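Local coordinates for protein pantothenate kinase (Coxiella burnetii, PDB 3TQC) that catalyses the ATP-dependent phosphorylation of pantothenate to 4'-phosphopantothenate, the first step of coenzyme A biosynthesis, at residues 129-141 and 149-163. Sequence-based numbering, arbitrary orientation.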
loop_
_atom_site.group_PDB
_atom_site.type_symbol
_atom_site.label_atom_id
_atom_site.label_comp_id
_atom_site.label_asym_id
_atom_site.label_seq_id
_atom_site.Cartn_x
_atom_site.Cartn_y
_atom_site.Cartn_z
ATOM N N THR B 129 -10.607 8.094 14.378
ATOM C CA THR B 129 -9.345 8.706 14.769
ATOM C C THR B 129 -8.503 7.619 15.383
ATOM O O THR B 129 -8.970 6.821 16.184
ATOM C CB THR B 129 -9.489 9.927 15.739
ATOM O OG1 THR B 129 -8.180 10.367 16.137
ATOM C CG2 THR B 129 -10.274 9.581 16.977
ATOM N N THR B 130 -7.249 7.590 14.985
ATOM C CA THR B 130 -6.308 6.622 15.493
ATOM C C THR B 130 -5.961 6.862 16.982
ATOM O O THR B 130 -5.520 5.941 17.666
ATOM C CB THR B 130 -5.074 6.604 14.566
ATOM O OG1 THR B 130 -5.251 5.574 13.558
ATOM C CG2 THR B 130 -3.855 6.367 15.311
ATOM N N ASP B 131 -6.198 8.085 17.474
ATOM C CA ASP B 131 -6.005 8.451 18.885
ATOM C C ASP B 131 -6.635 7.433 19.817
ATOM O O ASP B 131 -6.100 7.126 20.890
ATOM C CB ASP B 131 -6.666 9.808 19.214
ATOM C CG ASP B 131 -6.156 10.958 18.354
ATOM O OD1 ASP B 131 -5.031 10.856 17.816
ATOM O OD2 ASP B 131 -6.896 11.972 18.220
ATOM N N GLY B 132 -7.804 6.947 19.418
ATOM C CA GLY B 132 -8.527 5.992 20.196
ATOM C C GLY B 132 -7.786 4.701 20.450
ATOM O O GLY B 132 -8.145 3.963 21.365
ATOM N N PHE B 133 -6.758 4.426 19.660
ATOM C CA PHE B 133 -5.970 3.218 19.819
ATOM C C PHE B 133 -4.649 3.473 20.544
ATOM O O PHE B 133 -3.796 2.600 20.599
ATOM C CB PHE B 133 -5.757 2.567 18.456
ATOM C CG PHE B 133 -7.047 2.191 17.780
ATOM C CD1 PHE B 133 -7.590 0.917 17.944
ATOM C CD2 PHE B 133 -7.746 3.128 17.016
ATOM C CE1 PHE B 133 -8.787 0.566 17.324
ATOM C CE2 PHE B 133 -8.957 2.785 16.403
ATOM C CZ PHE B 133 -9.472 1.492 16.566
ATOM N N LEU B 134 -4.493 4.664 21.122
ATOM C CA LEU B 134 -3.400 4.917 22.044
ATOM C C LEU B 134 -3.592 4.042 23.263
ATOM O O LEU B 134 -4.727 3.770 23.653
ATOM C CB LEU B 134 -3.379 6.381 22.483
ATOM C CG LEU B 134 -2.902 7.378 21.429
ATOM C CD1 LEU B 134 -3.214 8.816 21.867
ATOM C CD2 LEU B 134 -1.403 7.184 21.163
ATOM N N TYR B 135 -2.485 3.601 23.860
ATOM C CA TYR B 135 -2.531 2.965 25.170
ATOM C C TYR B 135 -2.949 4.018 26.194
ATOM O O TYR B 135 -2.643 5.199 26.039
ATOM C CB TYR B 135 -1.166 2.372 25.563
ATOM C CG TYR B 135 -0.707 1.163 24.749
ATOM C CD1 TYR B 135 -1.453 -0.014 24.715
ATOM C CD2 TYR B 135 0.498 1.190 24.045
ATOM C CE1 TYR B 135 -1.029 -1.120 23.980
ATOM C CE2 TYR B 135 0.933 0.088 23.308
ATOM C CZ TYR B 135 0.170 -1.064 23.283
ATOM O OH TYR B 135 0.617 -2.154 22.564
ATOM N N SER B 136 -3.646 3.594 27.238
ATOM C CA SER B 136 -4.025 4.496 28.312
ATOM C C SER B 136 -2.789 5.088 28.970
ATOM O O SER B 136 -1.686 4.542 28.857
ATOM C CB SER B 136 -4.806 3.738 29.372
ATOM O OG SER B 136 -3.993 2.714 29.901
ATOM N N ASN B 137 -2.980 6.198 29.674
ATOM C CA ASN B 137 -1.877 6.832 30.402
ATOM C C ASN B 137 -1.228 5.863 31.388
ATOM O O ASN B 137 -0.006 5.798 31.480
ATOM C CB ASN B 137 -2.341 8.100 31.127
ATOM C CG ASN B 137 -2.589 9.268 30.180
ATOM O OD1 ASN B 137 -2.220 9.231 29.009
ATOM N ND2 ASN B 137 -3.216 10.320 30.694
ATOM N N ALA B 138 -2.044 5.088 32.093
ATOM C CA ALA B 138 -1.528 4.128 33.063
ATOM C C ALA B 138 -0.581 3.110 32.405
ATOM O O ALA B 138 0.478 2.812 32.952
ATOM C CB ALA B 138 -2.677 3.421 33.766
ATOM N N LYS B 139 -0.961 2.583 31.241
ATOM C CA LYS B 139 -0.090 1.651 30.504
ATOM C C LYS B 139 1.162 2.346 29.999
ATOM O O LYS B 139 2.253 1.784 30.071
ATOM C CB LYS B 139 -0.801 1.011 29.308
ATOM C CG LYS B 139 -1.760 -0.121 29.659
ATOM C CD LYS B 139 -2.287 -0.749 28.362
ATOM C CE LYS B 139 -3.621 -1.476 28.537
ATOM N NZ LYS B 139 -4.251 -1.769 27.196
ATOM N N LEU B 140 0.998 3.556 29.475
ATOM C CA LEU B 140 2.129 4.330 28.977
ATOM C C LEU B 140 3.103 4.647 30.097
ATOM O O LEU B 140 4.307 4.651 29.876
ATOM C CB LEU B 140 1.678 5.634 28.307
ATOM C CG LEU B 140 0.888 5.535 26.995
ATOM C CD1 LEU B 140 0.285 6.895 26.683
ATOM C CD2 LEU B 140 1.753 5.049 25.849
ATOM N N GLU B 141 2.583 4.916 31.292
ATOM C CA GLU B 141 3.428 5.267 32.428
ATOM C C GLU B 141 4.292 4.103 32.874
ATOM O O GLU B 141 5.475 4.279 33.163
ATOM C CB GLU B 141 2.582 5.773 33.601
ATOM C CG GLU B 141 2.135 7.206 33.413
ATOM C CD GLU B 141 1.128 7.680 34.437
ATOM O OE1 GLU B 141 1.219 7.266 35.621
ATOM O OE2 GLU B 141 0.253 8.484 34.046
ATOM N N LYS B 149 3.775 9.872 23.567
ATOM C CA LYS B 149 2.398 9.706 23.158
ATOM C C LYS B 149 2.342 10.156 21.718
ATOM O O LYS B 149 2.837 11.220 21.399
ATOM C CB LYS B 149 1.490 10.573 24.030
ATOM C CG LYS B 149 0.170 9.938 24.420
ATOM C CD LYS B 149 -0.488 10.746 25.526
ATOM C CE LYS B 149 -1.698 10.051 26.095
ATOM N NZ LYS B 149 -2.481 10.926 27.008
ATOM N N GLY B 150 1.795 9.319 20.839
ATOM C CA GLY B 150 1.766 9.612 19.417
ATOM C C GLY B 150 2.872 8.922 18.629
ATOM O O GLY B 150 2.773 8.784 17.409
ATOM N N PHE B 151 3.931 8.509 19.323
ATOM C CA PHE B 151 4.987 7.713 18.711
ATOM C C PHE B 151 4.449 6.296 18.519
ATOM O O PHE B 151 3.494 5.901 19.179
ATOM C CB PHE B 151 6.250 7.696 19.586
ATOM C CG PHE B 151 7.029 8.989 19.566
ATOM C CD1 PHE B 151 8.276 9.048 18.958
ATOM C CD2 PHE B 151 6.526 10.139 20.167
ATOM C CE1 PHE B 151 8.998 10.228 18.936
ATOM C CE2 PHE B 151 7.251 11.316 20.154
ATOM C CZ PHE B 151 8.482 11.364 19.533
ATOM N N PRO B 152 5.044 5.522 17.610
ATOM C CA PRO B 152 4.405 4.218 17.279
ATOM C C PRO B 152 4.220 3.298 18.490
ATOM O O PRO B 152 3.223 2.594 18.571
ATOM C CB PRO B 152 5.374 3.571 16.286
ATOM C CG PRO B 152 6.228 4.734 15.755
ATOM C CD PRO B 152 6.252 5.799 16.814
ATOM N N GLU B 153 5.164 3.333 19.426
ATOM C CA GLU B 153 5.141 2.429 20.570
ATOM C C GLU B 153 4.024 2.763 21.568
ATOM O O GLU B 153 3.787 2.008 22.504
ATOM C CB GLU B 153 6.514 2.377 21.264
ATOM C CG GLU B 153 7.039 3.714 21.828
ATOM C CD GLU B 153 7.906 4.517 20.849
ATOM O OE1 GLU B 153 7.822 4.282 19.621
ATOM O OE2 GLU B 153 8.672 5.394 21.316
ATOM N N SER B 154 3.334 3.883 21.339
ATOM C CA SER B 154 2.274 4.347 22.215
ATOM C C SER B 154 0.896 3.831 21.794
ATOM O O SER B 154 -0.048 3.953 22.567
ATOM C CB SER B 154 2.253 5.879 22.262
ATOM O OG SER B 154 1.893 6.438 21.015
ATOM N N TYR B 155 0.796 3.252 20.594
ATOM C CA TYR B 155 -0.473 2.725 20.073
ATOM C C TYR B 155 -0.621 1.226 20.252
ATOM O O TYR B 155 0.340 0.476 20.113
ATOM C CB TYR B 155 -0.617 2.993 18.564
ATOM C CG TYR B 155 -0.686 4.446 18.211
ATOM C CD1 TYR B 155 -1.907 5.117 18.140
ATOM C CD2 TYR B 155 0.466 5.158 17.976
ATOM C CE1 TYR B 155 -1.962 6.460 17.818
ATOM C CE2 TYR B 155 0.424 6.484 17.659
ATOM C CZ TYR B 155 -0.777 7.133 17.577
ATOM O OH TYR B 155 -0.760 8.459 17.259
ATOM N N ASP B 156 -1.858 0.817 20.506
ATOM C CA ASP B 156 -2.244 -0.572 20.480
ATOM C C ASP B 156 -2.456 -0.986 19.014
ATOM O O ASP B 156 -3.572 -0.958 18.495
ATOM C CB ASP B 156 -3.526 -0.745 21.302
ATOM C CG ASP B 156 -3.918 -2.192 21.482
ATOM O OD1 ASP B 156 -3.431 -3.034 20.707
ATOM O OD2 ASP B 156 -4.719 -2.480 22.399
ATOM N N MET B 157 -1.383 -1.381 18.343
ATOM C CA MET B 157 -1.472 -1.682 16.914
ATOM C C MET B 157 -2.310 -2.919 16.626
ATOM O O MET B 157 -3.077 -2.919 15.686
ATOM C CB MET B 157 -0.080 -1.819 16.288
ATOM C CG MET B 157 -0.049 -1.722 14.751
ATOM S SD MET B 157 -0.713 -0.185 14.065
ATOM C CE MET B 157 -0.236 0.935 15.383
ATOM N N PRO B 158 -2.171 -3.979 17.426
ATOM C CA PRO B 158 -3.025 -5.121 17.114
ATOM C C PRO B 158 -4.514 -4.754 17.163
ATOM O O PRO B 158 -5.303 -5.267 16.379
ATOM C CB PRO B 158 -2.671 -6.149 18.205
ATOM C CG PRO B 158 -1.323 -5.738 18.715
ATOM C CD PRO B 158 -1.204 -4.266 18.507
ATOM N N SER B 159 -4.881 -3.858 18.071
ATOM C CA SER B 159 -6.265 -3.424 18.184
ATOM C C SER B 159 -6.707 -2.586 16.967
ATOM O O SER B 159 -7.824 -2.747 16.451
ATOM C CB SER B 159 -6.474 -2.652 19.481
ATOM O OG SER B 159 -7.792 -2.184 19.542
ATOM N N LEU B 160 -5.841 -1.698 16.502
ATOM C CA LEU B 160 -6.175 -0.919 15.337
ATOM C C LEU B 160 -6.312 -1.835 14.121
ATOM O O LEU B 160 -7.247 -1.684 13.354
ATOM C CB LEU B 160 -5.128 0.165 15.083
ATOM C CG LEU B 160 -5.222 1.016 13.811
ATOM C CD1 LEU B 160 -6.584 1.643 13.656
ATOM C CD2 LEU B 160 -4.144 2.090 13.876
ATOM N N LEU B 161 -5.390 -2.782 13.941
ATOM C CA LEU B 161 -5.442 -3.640 12.748
ATOM C C LEU B 161 -6.654 -4.569 12.808
ATOM O O LEU B 161 -7.239 -4.893 11.790
ATOM C CB LEU B 161 -4.158 -4.444 12.599
ATOM C CG LEU B 161 -2.909 -3.587 12.352
ATOM C CD1 LEU B 161 -1.632 -4.459 12.369
ATOM C CD2 LEU B 161 -3.026 -2.832 11.042
ATOM N N ARG B 162 -7.050 -4.966 14.013
ATOM C CA ARG B 162 -8.223 -5.799 14.182
ATOM C C ARG B 162 -9.497 -5.051 13.768
ATOM O O ARG B 162 -10.393 -5.627 13.133
ATOM C CB ARG B 162 -8.309 -6.278 15.631
ATOM C CG ARG B 162 -9.586 -7.034 16.002
ATOM C CD ARG B 162 -9.656 -7.276 17.532
ATOM N NE ARG B 162 -9.422 -6.061 18.335
ATOM C CZ ARG B 162 -10.292 -5.059 18.498
ATOM N NH1 ARG B 162 -11.495 -5.080 17.914
ATOM N NH2 ARG B 162 -9.959 -4.018 19.254
ATOM N N VAL B 163 -9.575 -3.775 14.122
ATOM C CA VAL B 163 -10.715 -2.953 13.741
ATOM C C VAL B 163 -10.753 -2.711 12.235
ATOM O O VAL B 163 -11.795 -2.872 11.604
ATOM C CB VAL B 163 -10.718 -1.618 14.491
ATOM C CG1 VAL B 163 -11.582 -0.625 13.763
ATOM C CG2 VAL B 163 -11.203 -1.835 15.953
#
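Leu134 and Tyr155 are the non-hydrogen-bonded pair of a single antiparallel backbone bridge. Asp156 N donates to Phe133 O at 2.6 Å, and Tyr135 N donates almost straight to Ser154 O at 2.8 Å. Leu134 CD2 sits over one face of the Tyr155 ring in a CH-pi contact, 3.6 Å from the ring centroid. The same methyl also touches Ser154 OG, which accepts from Gly150 N. With CG beside its backbone N (chi1 -69°), the Tyr135 ring is laid over the backbone from Tyr155 to Asp156, with Glu153 O at its edge.

This region belongs to the P-loop kinase fold. Segment 129-141 leaves edge strand 125-129; the Tyr155 side chain lies near the Walker A loop without touching it, about 10 Å from bound ADP.

Phe133 packs on the first turns of helix 157-168. Leu160 has CG anti to the backbone N (chi1 174°), bringing CD1 over one face of the Phe133 ring, 3.9 Å from the centroid, while Val163 CG2 and Ser159 OG meet the ring edge. Asp156 is the N-cap; its OD1 accepts from Ser159 N, which comes from above the carboxylate plane.

At the other end, the extended Lys149 chain passes Leu140 CD1. Lys149 NZ donates to Asn137 OD1 at 2.6 Å, in the carbonyl plane and on a lone pair. Tyr179 OH is a second partner, and the Tyr184 ring adds a cation-pi contact.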